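Local coordinates for putative uncharacterized protein (Bacillus anthracis, PDB 3LNO) that is of unknown function but, as a DUF59-family alpha-beta protein, probably takes part in iron-sulfur cluster assembly, at residues L32-D37 with T51-G56. Numbering follows the deposited sequence.
Sequences LGLVYD and TMTSIG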
loop_
_atom_site.group_PDB
_atom_site.type_symbol
_atom_site.label_atom_id
_atom_site.label_comp_id
_atom_site.label_asym_id
_atom_site.label_seq_id
_atom_site.Cartn_x
_atom_site.Cartn_y
_atom_site.Cartn_z
ATOM N N LEU A 32 -6.203 -5.751 -1.078
ATOM C CA LEU A 32 -7.345 -5.003 -1.587
ATOM C C LEU A 32 -7.137 -4.419 -2.984
ATOM O O LEU A 32 -8.100 -4.078 -3.653
ATOM C CB LEU A 32 -7.738 -3.869 -0.650
ATOM C CG LEU A 32 -8.648 -4.262 0.509
ATOM C CD1 LEU A 32 -8.966 -3.022 1.333
ATOM C CD2 LEU A 32 -9.929 -4.935 0.013
ATOM N N GLY A 33 -5.890 -4.287 -3.409
ATOM C CA GLY A 33 -5.610 -3.631 -4.675
ATOM C C GLY A 33 -5.528 -2.119 -4.551
ATOM O O GLY A 33 -5.682 -1.407 -5.557
ATOM N N LEU A 34 -5.324 -1.608 -3.334
ATOM C CA LEU A 34 -5.259 -0.148 -3.149
ATOM C C LEU A 34 -3.927 0.472 -3.515
ATOM O O LEU A 34 -3.870 1.677 -3.752
ATOM C CB LEU A 34 -5.592 0.281 -1.715
ATOM C CG LEU A 34 -6.981 -0.098 -1.203
ATOM C CD1 LEU A 34 -7.106 0.382 0.214
ATOM C CD2 LEU A 34 -8.060 0.529 -2.109
ATOM N N VAL A 35 -2.864 -0.330 -3.537
ATOM C CA VAL A 35 -1.532 0.185 -3.816
ATOM C C VAL A 35 -1.222 0.125 -5.317
ATOM O O VAL A 35 -1.092 -0.970 -5.906
ATOM C CB VAL A 35 -0.445 -0.552 -3.026
ATOM C CG1 VAL A 35 0.886 0.158 -3.193
ATOM C CG2 VAL A 35 -0.802 -0.628 -1.536
ATOM N N TYR A 36 -1.114 1.309 -5.927
ATOM C CA TYR A 36 -0.889 1.443 -7.381
ATOM C C TYR A 36 0.580 1.467 -7.790
ATOM O O TYR A 36 0.943 1.037 -8.870
ATOM C CB TYR A 36 -1.542 2.734 -7.895
ATOM C CG TYR A 36 -3.034 2.690 -7.933
ATOM C CD1 TYR A 36 -3.710 1.513 -7.645
ATOM C CD2 TYR A 36 -3.780 3.833 -8.257
ATOM C CE1 TYR A 36 -5.095 1.449 -7.682
ATOM C CE2 TYR A 36 -5.159 3.787 -8.309
ATOM C CZ TYR A 36 -5.801 2.571 -8.031
ATOM O OH TYR A 36 -7.143 2.477 -8.097
ATOM N N ASP A 37 1.450 1.990 -6.940
ATOM C CA ASP A 37 2.849 2.100 -7.368
ATOM C C ASP A 37 3.733 2.256 -6.163
ATOM O O ASP A 37 3.384 2.983 -5.240
ATOM C CB ASP A 37 3.024 3.325 -8.284
ATOM C CG ASP A 37 4.384 3.362 -8.960
ATOM O OD1 ASP A 37 5.011 2.295 -9.179
ATOM O OD2 ASP A 37 4.821 4.474 -9.302
ATOM N N THR A 51 -4.767 4.495 -3.518
ATOM C CA THR A 51 -6.092 5.103 -3.446
ATOM C C THR A 51 -6.842 4.543 -2.235
ATOM O O THR A 51 -6.258 3.815 -1.441
ATOM C CB THR A 51 -6.866 4.883 -4.736
ATOM O OG1 THR A 51 -8.016 5.730 -4.727
ATOM C CG2 THR A 51 -7.308 3.421 -4.866
HETATM N N MSE A 52 -8.107 4.914 -2.054
HETATM C CA MSE A 52 -8.930 4.346 -0.981
HETATM C C MSE A 52 -10.115 3.647 -1.620
HETATM O O MSE A 52 -10.328 3.771 -2.829
HETATM C CB MSE A 52 -9.436 5.441 -0.061
HETATM C CG MSE A 52 -8.313 6.229 0.588
HETATM SE SE MSE A 52 -7.502 5.114 1.951
HETATM C CE MSE A 52 -5.665 5.753 1.715
ATOM N N THR A 53 -10.902 2.926 -0.834
ATOM C CA THR A 53 -12.058 2.248 -1.417
ATOM C C THR A 53 -13.135 3.206 -1.951
ATOM O O THR A 53 -13.918 2.833 -2.816
ATOM C CB THR A 53 -12.684 1.243 -0.450
ATOM O OG1 THR A 53 -13.051 1.910 0.768
ATOM C CG2 THR A 53 -11.698 0.157 -0.138
ATOM N N SER A 54 -13.159 4.431 -1.431
ATOM C CA SER A 54 -14.154 5.450 -1.795
ATOM C C SER A 54 -13.613 6.814 -1.396
ATOM O O SER A 54 -12.905 6.926 -0.390
ATOM C CB SER A 54 -15.481 5.225 -1.049
ATOM O OG SER A 54 -15.276 5.249 0.365
ATOM N N ILE A 55 -13.942 7.844 -2.171
ATOM C CA ILE A 55 -13.549 9.203 -1.818
ATOM C C ILE A 55 -13.980 9.528 -0.389
ATOM O O ILE A 55 -13.269 10.224 0.342
ATOM C CB ILE A 55 -14.151 10.247 -2.766
ATOM C CG1 ILE A 55 -13.632 10.037 -4.185
ATOM C CG2 ILE A 55 -13.767 11.648 -2.311
ATOM C CD1 ILE A 55 -12.421 10.878 -4.493
ATOM N N GLY A 56 -15.138 9.003 0.004
ATOM C CA GLY A 56 -15.669 9.252 1.334
ATOM C C GLY A 56 -14.809 8.679 2.447
ATOM O O GLY A 56 -14.713 9.271 3.525
#
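Leu-34 lies alongside the backbone that leaves strand 46-50 at Thr-51. Its CB sits 3.6 Å from Thr-51 O, and CG, anti to the carbonyl carbon and beside the backbone N (chi1 -60°), is only slightly farther from the same oxygen. Both methyls stay near Thr-51 O, with CD1 at 3.9 Å, and CD2 also touches Met-52 C at 3.8 Å and the methyl CG2 of Thr-53 at 4.2 Å. Thr-51 N donates to Leu-34 O at 3.0 Å, in the carbonyl plane and nearly straight (N-H...O 160°). Beyond this bond, Tyr-36 and Asp-37 both face Thr-49 in a classic beta bulge. The Tyr-36 ring crosses the Thr-51 side chain obliquely, and its phenol end meets the methyl: Thr-51 CG2 lies 3.4 Å from Tyr-36 OH and 3.6 Å from CZ. The polar tips are bonded elsewhere, Tyr-36 OH with Pro-89 O and Thr-51 OG1 with Val-86 O. The chemistry is thus divided: one backbone bond ties the residue preceding strand 35-40 to the loop before helix 60-74, the remaining contacts are van der Waals, and both hydroxyls link the interface to the chain following strand 81-85.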